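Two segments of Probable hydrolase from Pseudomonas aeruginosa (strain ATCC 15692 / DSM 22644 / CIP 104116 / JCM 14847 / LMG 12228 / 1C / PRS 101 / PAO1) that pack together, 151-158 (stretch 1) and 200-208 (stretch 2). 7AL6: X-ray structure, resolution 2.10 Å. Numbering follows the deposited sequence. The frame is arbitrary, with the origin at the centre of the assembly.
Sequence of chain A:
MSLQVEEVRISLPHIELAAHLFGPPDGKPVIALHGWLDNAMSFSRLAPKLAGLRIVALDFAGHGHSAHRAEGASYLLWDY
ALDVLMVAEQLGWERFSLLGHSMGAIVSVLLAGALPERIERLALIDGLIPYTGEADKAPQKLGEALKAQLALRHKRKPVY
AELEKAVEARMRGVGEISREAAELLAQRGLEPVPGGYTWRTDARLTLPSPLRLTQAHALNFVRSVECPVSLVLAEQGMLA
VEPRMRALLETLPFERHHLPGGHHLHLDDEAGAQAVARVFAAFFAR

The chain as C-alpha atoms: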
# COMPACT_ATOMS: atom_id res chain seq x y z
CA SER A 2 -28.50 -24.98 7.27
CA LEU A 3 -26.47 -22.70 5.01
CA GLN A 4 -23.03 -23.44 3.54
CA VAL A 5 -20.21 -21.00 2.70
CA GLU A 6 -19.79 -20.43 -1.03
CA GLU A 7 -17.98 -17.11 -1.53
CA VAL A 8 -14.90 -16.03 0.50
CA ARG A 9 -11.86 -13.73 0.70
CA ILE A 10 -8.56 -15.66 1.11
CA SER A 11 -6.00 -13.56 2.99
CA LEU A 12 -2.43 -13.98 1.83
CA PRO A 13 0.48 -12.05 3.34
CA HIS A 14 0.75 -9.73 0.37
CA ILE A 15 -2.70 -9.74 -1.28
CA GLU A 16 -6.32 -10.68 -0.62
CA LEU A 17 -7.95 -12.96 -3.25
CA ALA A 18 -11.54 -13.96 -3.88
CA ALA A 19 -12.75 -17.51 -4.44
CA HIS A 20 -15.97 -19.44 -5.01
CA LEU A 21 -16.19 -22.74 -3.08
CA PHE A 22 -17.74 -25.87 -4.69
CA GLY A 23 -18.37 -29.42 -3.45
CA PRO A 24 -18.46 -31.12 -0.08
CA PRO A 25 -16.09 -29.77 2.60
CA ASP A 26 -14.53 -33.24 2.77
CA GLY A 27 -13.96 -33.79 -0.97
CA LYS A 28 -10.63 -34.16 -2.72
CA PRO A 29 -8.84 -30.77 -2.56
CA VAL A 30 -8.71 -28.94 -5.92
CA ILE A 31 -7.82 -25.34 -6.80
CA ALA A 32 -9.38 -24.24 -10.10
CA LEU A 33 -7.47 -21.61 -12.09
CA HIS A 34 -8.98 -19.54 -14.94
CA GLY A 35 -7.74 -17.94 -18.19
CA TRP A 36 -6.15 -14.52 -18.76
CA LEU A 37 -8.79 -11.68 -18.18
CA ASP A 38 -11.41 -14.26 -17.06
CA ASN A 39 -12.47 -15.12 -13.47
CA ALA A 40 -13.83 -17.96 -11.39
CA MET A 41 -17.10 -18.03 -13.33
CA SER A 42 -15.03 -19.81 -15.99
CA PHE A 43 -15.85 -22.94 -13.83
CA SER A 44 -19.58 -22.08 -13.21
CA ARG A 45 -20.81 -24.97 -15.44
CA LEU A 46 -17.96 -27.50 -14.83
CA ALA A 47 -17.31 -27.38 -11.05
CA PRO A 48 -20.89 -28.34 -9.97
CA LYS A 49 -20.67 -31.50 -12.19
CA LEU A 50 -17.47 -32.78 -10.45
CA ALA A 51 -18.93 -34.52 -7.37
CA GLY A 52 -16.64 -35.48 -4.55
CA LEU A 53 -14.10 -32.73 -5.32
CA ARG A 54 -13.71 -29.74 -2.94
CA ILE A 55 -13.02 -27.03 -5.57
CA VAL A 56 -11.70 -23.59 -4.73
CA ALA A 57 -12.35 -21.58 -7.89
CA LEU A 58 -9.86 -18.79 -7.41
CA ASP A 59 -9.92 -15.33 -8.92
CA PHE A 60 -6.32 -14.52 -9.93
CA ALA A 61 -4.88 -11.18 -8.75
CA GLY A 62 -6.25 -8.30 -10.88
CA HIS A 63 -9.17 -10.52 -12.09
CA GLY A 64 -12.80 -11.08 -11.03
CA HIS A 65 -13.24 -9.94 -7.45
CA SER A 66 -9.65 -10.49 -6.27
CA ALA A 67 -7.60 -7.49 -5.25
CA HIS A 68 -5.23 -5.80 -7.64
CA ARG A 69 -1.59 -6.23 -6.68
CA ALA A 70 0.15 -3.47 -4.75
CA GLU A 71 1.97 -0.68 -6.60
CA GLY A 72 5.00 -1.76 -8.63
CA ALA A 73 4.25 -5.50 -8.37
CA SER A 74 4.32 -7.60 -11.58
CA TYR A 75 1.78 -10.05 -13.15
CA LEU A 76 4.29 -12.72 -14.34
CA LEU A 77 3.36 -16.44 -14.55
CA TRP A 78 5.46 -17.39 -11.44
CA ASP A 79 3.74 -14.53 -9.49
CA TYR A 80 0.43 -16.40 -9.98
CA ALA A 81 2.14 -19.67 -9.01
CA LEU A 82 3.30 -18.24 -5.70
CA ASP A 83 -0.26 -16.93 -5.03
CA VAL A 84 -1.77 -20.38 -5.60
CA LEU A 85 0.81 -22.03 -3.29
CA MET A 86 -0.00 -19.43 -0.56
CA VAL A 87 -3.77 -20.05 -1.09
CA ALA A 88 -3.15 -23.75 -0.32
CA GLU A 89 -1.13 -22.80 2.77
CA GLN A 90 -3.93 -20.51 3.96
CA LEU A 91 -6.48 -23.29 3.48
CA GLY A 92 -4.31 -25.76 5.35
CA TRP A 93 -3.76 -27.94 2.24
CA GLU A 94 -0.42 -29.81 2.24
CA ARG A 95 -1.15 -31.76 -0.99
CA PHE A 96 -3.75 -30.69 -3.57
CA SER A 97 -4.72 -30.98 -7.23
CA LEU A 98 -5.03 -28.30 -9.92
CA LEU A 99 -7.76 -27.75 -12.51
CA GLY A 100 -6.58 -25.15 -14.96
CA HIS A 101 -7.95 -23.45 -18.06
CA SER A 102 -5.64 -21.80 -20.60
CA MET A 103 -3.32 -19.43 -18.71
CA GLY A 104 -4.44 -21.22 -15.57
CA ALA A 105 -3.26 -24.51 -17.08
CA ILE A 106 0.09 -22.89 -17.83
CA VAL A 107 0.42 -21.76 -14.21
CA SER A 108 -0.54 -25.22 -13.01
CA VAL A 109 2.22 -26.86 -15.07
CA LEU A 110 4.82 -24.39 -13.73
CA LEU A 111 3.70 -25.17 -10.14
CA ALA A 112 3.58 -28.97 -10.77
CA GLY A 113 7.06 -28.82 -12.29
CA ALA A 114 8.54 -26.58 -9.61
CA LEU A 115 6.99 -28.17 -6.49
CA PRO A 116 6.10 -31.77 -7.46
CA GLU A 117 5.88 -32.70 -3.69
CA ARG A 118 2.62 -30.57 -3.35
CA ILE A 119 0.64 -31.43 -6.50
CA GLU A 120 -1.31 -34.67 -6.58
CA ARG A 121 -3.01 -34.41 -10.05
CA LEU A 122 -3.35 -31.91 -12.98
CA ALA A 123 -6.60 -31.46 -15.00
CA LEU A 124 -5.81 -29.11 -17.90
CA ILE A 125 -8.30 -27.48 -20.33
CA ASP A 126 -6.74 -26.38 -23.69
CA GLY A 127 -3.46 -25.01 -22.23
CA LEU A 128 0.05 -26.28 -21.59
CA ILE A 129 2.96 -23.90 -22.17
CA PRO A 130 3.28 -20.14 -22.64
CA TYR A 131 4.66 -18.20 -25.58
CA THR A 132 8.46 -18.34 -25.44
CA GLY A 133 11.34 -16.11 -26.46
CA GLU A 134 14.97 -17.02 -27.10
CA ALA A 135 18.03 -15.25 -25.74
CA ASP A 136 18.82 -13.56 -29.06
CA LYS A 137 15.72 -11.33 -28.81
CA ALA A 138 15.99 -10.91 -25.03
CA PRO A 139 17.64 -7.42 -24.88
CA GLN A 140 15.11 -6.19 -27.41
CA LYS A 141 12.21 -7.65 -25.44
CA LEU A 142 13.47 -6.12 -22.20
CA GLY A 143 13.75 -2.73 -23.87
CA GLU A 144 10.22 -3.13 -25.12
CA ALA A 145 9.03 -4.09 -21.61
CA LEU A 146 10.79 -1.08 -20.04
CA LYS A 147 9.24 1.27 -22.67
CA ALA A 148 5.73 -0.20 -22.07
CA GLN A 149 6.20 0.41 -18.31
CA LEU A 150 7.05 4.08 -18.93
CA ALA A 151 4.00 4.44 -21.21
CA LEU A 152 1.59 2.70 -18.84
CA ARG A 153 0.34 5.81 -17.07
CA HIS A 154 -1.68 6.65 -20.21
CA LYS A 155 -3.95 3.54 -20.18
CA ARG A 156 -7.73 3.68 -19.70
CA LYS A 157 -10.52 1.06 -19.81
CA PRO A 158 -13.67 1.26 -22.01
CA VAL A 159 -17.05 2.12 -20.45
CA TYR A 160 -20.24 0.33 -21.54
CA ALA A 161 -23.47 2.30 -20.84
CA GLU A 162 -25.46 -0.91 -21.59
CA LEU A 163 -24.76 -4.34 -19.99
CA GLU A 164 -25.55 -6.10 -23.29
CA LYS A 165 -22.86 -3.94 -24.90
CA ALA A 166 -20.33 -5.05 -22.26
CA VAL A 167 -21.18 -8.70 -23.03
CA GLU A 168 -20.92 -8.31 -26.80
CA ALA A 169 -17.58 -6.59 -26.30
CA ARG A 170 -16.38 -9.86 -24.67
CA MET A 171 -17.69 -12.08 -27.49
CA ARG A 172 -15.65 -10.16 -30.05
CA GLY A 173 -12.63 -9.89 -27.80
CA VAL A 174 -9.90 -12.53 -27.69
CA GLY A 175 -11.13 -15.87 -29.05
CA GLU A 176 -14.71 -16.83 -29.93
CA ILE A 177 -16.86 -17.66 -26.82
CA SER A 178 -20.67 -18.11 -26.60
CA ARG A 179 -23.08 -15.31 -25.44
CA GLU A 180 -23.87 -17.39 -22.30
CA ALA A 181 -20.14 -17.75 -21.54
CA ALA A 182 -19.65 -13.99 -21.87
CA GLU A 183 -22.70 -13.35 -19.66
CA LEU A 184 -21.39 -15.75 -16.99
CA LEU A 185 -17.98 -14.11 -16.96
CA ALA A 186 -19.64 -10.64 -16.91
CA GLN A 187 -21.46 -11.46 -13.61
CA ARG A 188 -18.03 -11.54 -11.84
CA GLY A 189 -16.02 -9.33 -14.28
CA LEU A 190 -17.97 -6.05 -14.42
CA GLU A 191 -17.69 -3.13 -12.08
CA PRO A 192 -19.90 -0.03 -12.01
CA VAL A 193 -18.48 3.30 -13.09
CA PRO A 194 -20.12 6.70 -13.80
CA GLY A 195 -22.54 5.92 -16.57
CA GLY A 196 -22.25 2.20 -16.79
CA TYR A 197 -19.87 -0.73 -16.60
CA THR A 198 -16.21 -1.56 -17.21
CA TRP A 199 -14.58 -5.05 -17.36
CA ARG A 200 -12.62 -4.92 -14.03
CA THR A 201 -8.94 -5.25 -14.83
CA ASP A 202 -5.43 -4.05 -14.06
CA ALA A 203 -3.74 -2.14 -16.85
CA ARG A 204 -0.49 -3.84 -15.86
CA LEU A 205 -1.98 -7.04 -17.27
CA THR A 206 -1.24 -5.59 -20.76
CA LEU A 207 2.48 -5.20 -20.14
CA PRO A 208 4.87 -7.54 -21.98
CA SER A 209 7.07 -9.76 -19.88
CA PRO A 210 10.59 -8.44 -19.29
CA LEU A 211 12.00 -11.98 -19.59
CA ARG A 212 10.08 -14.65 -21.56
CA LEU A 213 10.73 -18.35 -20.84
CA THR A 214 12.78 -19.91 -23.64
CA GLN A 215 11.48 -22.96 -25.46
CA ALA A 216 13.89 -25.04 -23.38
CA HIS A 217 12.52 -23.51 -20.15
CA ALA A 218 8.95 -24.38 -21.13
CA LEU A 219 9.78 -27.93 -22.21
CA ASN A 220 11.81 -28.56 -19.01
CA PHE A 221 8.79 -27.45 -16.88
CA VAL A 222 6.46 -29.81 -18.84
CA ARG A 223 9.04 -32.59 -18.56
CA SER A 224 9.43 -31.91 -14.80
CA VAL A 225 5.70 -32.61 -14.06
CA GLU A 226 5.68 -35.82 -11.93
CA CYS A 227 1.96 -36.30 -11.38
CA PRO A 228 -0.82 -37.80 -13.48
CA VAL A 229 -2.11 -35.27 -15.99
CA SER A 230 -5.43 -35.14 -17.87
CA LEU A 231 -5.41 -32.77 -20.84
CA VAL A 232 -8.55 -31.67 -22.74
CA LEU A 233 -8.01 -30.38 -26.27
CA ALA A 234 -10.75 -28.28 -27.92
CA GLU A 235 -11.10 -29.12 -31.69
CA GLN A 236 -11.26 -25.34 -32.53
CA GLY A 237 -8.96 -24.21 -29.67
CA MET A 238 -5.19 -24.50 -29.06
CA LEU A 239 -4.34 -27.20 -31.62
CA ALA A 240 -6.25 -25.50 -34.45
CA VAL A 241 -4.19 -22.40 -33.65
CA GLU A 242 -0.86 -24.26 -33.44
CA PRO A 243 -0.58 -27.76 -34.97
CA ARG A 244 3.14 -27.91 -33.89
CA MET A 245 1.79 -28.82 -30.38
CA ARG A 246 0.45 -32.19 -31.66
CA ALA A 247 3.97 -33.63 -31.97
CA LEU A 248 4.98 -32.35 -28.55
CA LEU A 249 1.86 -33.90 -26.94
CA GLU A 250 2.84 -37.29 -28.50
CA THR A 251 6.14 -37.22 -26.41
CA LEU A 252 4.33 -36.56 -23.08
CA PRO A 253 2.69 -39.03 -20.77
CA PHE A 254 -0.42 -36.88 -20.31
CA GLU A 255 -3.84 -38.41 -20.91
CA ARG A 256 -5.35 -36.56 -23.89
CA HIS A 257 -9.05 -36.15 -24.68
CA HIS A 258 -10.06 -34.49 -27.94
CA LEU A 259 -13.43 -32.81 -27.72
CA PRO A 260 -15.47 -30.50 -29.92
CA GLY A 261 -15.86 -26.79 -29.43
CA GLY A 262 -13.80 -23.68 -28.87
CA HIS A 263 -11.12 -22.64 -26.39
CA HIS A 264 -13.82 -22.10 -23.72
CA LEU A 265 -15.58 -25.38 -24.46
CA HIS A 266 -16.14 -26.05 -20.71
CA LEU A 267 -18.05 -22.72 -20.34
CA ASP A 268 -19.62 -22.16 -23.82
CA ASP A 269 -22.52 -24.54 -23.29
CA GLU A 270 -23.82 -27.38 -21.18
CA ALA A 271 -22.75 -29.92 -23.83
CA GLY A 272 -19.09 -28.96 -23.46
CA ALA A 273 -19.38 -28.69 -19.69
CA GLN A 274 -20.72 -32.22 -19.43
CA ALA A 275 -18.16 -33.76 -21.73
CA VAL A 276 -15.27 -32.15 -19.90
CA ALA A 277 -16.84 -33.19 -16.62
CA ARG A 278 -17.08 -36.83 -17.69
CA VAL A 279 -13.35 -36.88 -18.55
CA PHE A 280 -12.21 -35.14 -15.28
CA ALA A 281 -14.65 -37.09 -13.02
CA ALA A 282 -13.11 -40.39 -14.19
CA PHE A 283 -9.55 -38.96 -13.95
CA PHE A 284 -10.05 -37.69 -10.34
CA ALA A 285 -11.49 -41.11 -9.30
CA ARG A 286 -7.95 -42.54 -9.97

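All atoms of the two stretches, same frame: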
# COMPACT_ATOMS: atom_id res chain seq x y z
N ALA A 151 5.21 3.99 -20.54
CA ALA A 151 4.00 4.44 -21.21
C ALA A 151 2.71 4.01 -20.51
O ALA A 151 1.63 4.34 -21.00
CB ALA A 151 3.96 3.93 -22.66
N LEU A 152 2.79 3.32 -19.37
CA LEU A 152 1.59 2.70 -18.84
C LEU A 152 0.65 3.69 -18.18
O LEU A 152 -0.55 3.42 -18.07
CB LEU A 152 1.94 1.62 -17.83
CG LEU A 152 0.77 0.69 -17.48
CD1 LEU A 152 0.57 -0.27 -18.65
CD2 LEU A 152 1.04 -0.03 -16.18
N ARG A 153 1.19 4.79 -17.68
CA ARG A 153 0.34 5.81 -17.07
C ARG A 153 -0.88 6.14 -17.94
O ARG A 153 -1.97 6.39 -17.43
CB ARG A 153 1.17 7.08 -16.82
CG ARG A 153 1.74 7.74 -18.10
CD ARG A 153 3.04 8.51 -17.85
NE ARG A 153 2.90 9.58 -16.85
CZ ARG A 153 3.55 9.61 -15.68
NH1 ARG A 153 4.40 8.65 -15.34
NH2 ARG A 153 3.34 10.63 -14.85
N HIS A 154 -0.70 6.12 -19.27
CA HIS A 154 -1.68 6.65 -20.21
C HIS A 154 -2.78 5.65 -20.60
O HIS A 154 -3.50 5.89 -21.59
CB HIS A 154 -0.96 7.14 -21.49
CG HIS A 154 0.14 8.14 -21.24
ND1 HIS A 154 -0.10 9.38 -20.69
CD2 HIS A 154 1.47 8.09 -21.49
CE1 HIS A 154 1.04 10.04 -20.58
NE2 HIS A 154 2.01 9.28 -21.05
N LYS A 155 -2.95 4.56 -19.85
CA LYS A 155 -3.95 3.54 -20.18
C LYS A 155 -5.28 3.82 -19.47
O LYS A 155 -5.30 4.27 -18.32
CB LYS A 155 -3.47 2.13 -19.82
CG LYS A 155 -2.22 1.64 -20.57
CD LYS A 155 -2.55 0.74 -21.77
CE LYS A 155 -1.28 0.12 -22.36
NZ LYS A 155 -1.34 -0.02 -23.84
N ARG A 156 -6.35 3.53 -20.18
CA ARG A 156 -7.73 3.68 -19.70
C ARG A 156 -8.53 2.49 -20.21
O ARG A 156 -8.12 1.85 -21.17
CB ARG A 156 -8.28 5.04 -20.12
CG ARG A 156 -7.40 6.20 -19.69
CD ARG A 156 -7.61 6.58 -18.24
NE ARG A 156 -6.89 7.79 -17.87
CZ ARG A 156 -5.63 7.81 -17.45
NH1 ARG A 156 -4.95 6.69 -17.35
NH2 ARG A 156 -5.05 8.96 -17.14
N LYS A 157 -9.63 2.20 -19.53
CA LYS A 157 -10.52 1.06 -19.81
C LYS A 157 -11.81 1.57 -20.44
O LYS A 157 -12.22 2.65 -20.09
CB LYS A 157 -10.75 0.31 -18.49
CG LYS A 157 -9.65 0.54 -17.46
CD LYS A 157 -9.36 -0.61 -16.55
CE LYS A 157 -8.77 -0.15 -15.23
NZ LYS A 157 -7.30 -0.28 -15.23
N PRO A 158 -12.40 0.87 -21.43
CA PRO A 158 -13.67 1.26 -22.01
C PRO A 158 -14.84 1.24 -21.03
O PRO A 158 -14.81 0.48 -20.14
CB PRO A 158 -14.03 0.17 -23.02
CG PRO A 158 -12.78 -0.60 -23.26
CD PRO A 158 -11.78 -0.20 -22.19
N ARG A 200 -13.60 -5.21 -15.10
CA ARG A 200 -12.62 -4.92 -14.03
C ARG A 200 -11.28 -5.52 -14.43
O ARG A 200 -11.23 -6.69 -14.69
CB ARG A 200 -13.09 -5.46 -12.68
CG ARG A 200 -12.11 -5.22 -11.55
CD ARG A 200 -12.68 -5.46 -10.17
NE ARG A 200 -11.66 -5.18 -9.18
CZ ARG A 200 -10.69 -6.00 -8.87
NH1 ARG A 200 -10.62 -7.19 -9.43
NH2 ARG A 200 -9.79 -5.65 -7.97
N THR A 201 -10.23 -4.75 -14.37
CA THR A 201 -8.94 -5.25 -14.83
C THR A 201 -7.83 -4.31 -14.36
O THR A 201 -8.08 -3.20 -13.87
CB THR A 201 -8.94 -5.38 -16.36
OG1 THR A 201 -7.85 -6.21 -16.78
CG2 THR A 201 -8.82 -4.01 -17.02
N ASP A 202 -6.62 -4.81 -14.41
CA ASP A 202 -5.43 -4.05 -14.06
C ASP A 202 -4.70 -3.77 -15.36
O ASP A 202 -4.44 -4.70 -16.14
CB ASP A 202 -4.59 -4.82 -13.06
CG ASP A 202 -3.55 -3.98 -12.37
OD1 ASP A 202 -2.83 -3.18 -13.04
OD2 ASP A 202 -3.42 -4.18 -11.14
N ALA A 203 -4.44 -2.50 -15.63
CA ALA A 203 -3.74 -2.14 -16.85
C ALA A 203 -2.37 -2.80 -16.93
O ALA A 203 -1.84 -2.99 -18.02
CB ALA A 203 -3.60 -0.63 -16.95
N ARG A 204 -1.77 -3.16 -15.80
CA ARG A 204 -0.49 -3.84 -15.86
C ARG A 204 -0.60 -5.18 -16.57
O ARG A 204 0.42 -5.71 -17.03
CB ARG A 204 0.08 -4.03 -14.44
CG ARG A 204 0.52 -2.72 -13.77
CD ARG A 204 0.99 -3.01 -12.36
NE ARG A 204 -0.15 -3.05 -11.45
CZ ARG A 204 -0.05 -3.19 -10.13
NH1 ARG A 204 1.14 -3.32 -9.56
NH2 ARG A 204 -1.16 -3.21 -9.40
N LEU A 205 -1.80 -5.76 -16.62
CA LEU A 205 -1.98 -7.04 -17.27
C LEU A 205 -1.66 -6.97 -18.76
O LEU A 205 -1.51 -8.03 -19.39
CB LEU A 205 -3.42 -7.53 -17.10
CG LEU A 205 -3.72 -8.00 -15.67
CD1 LEU A 205 -5.17 -8.22 -15.41
CD2 LEU A 205 -2.94 -9.28 -15.36
N THR A 206 -1.59 -5.76 -19.35
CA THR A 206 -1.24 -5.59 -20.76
C THR A 206 0.26 -5.51 -21.00
O THR A 206 0.67 -5.48 -22.16
CB THR A 206 -1.89 -4.31 -21.37
OG1 THR A 206 -1.31 -3.12 -20.80
CG2 THR A 206 -3.34 -4.29 -21.13
N LEU A 207 1.06 -5.40 -19.95
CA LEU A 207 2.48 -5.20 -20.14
C LEU A 207 3.10 -6.47 -20.72
O LEU A 207 2.63 -7.57 -20.44
CB LEU A 207 3.16 -4.87 -18.83
CG LEU A 207 2.84 -3.50 -18.22
CD1 LEU A 207 3.27 -3.49 -16.75
CD2 LEU A 207 3.51 -2.37 -18.99
N PRO A 208 4.13 -6.34 -21.54
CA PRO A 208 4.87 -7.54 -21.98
C PRO A 208 5.85 -7.96 -20.91
O PRO A 208 6.34 -7.15 -20.13
CB PRO A 208 5.57 -7.08 -23.25
CG PRO A 208 5.79 -5.61 -23.08
CD PRO A 208 4.63 -5.11 -22.18
O HOH W 1 -5.18 -0.24 -13.68

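L152 makes the most extensive apolar contact of stretch 1. Its CA-to-CB bond points toward stretch 2, and its rotamer is chi1 t, chi2 p: L152 CD1 lies 3.6 Å from L207 CD2 and 3.7 Å from A203 O, and L152 CD2 lies 3.6 Å from R204 CG. R204 also holds D202, with R204 NE to D202 OD1 at 3.1 Å and the salt bridge R204 NH2 to D202 OD2 at 3.0 Å.

R153 and H154 stay out of reach. K155 returns to the contact through carbon rather than charge: K155 CB is 4.0 Å from A203 CB, and K155 CE is 3.6 Å from T206 OG1. T206 OG1 donates to A203 O at 2.8 Å, within the 3-10 segment 203-206.

R156 points away, R156 NH1 donating to K155 O at 2.6 Å and to R153 O at 3.0 Å, so it braces its own stretch.

K157 points toward stretch 2 again. K157 CD packs 3.5 Å from T201 CG2, and K157 NZ gives a weak hydrogen bond to T201 O at 3.3 Å. A water supplements this link, its oxygen accepting from K157 NZ at 2.6 Å and from A203 N at 3.1 Å. P158 makes no contact.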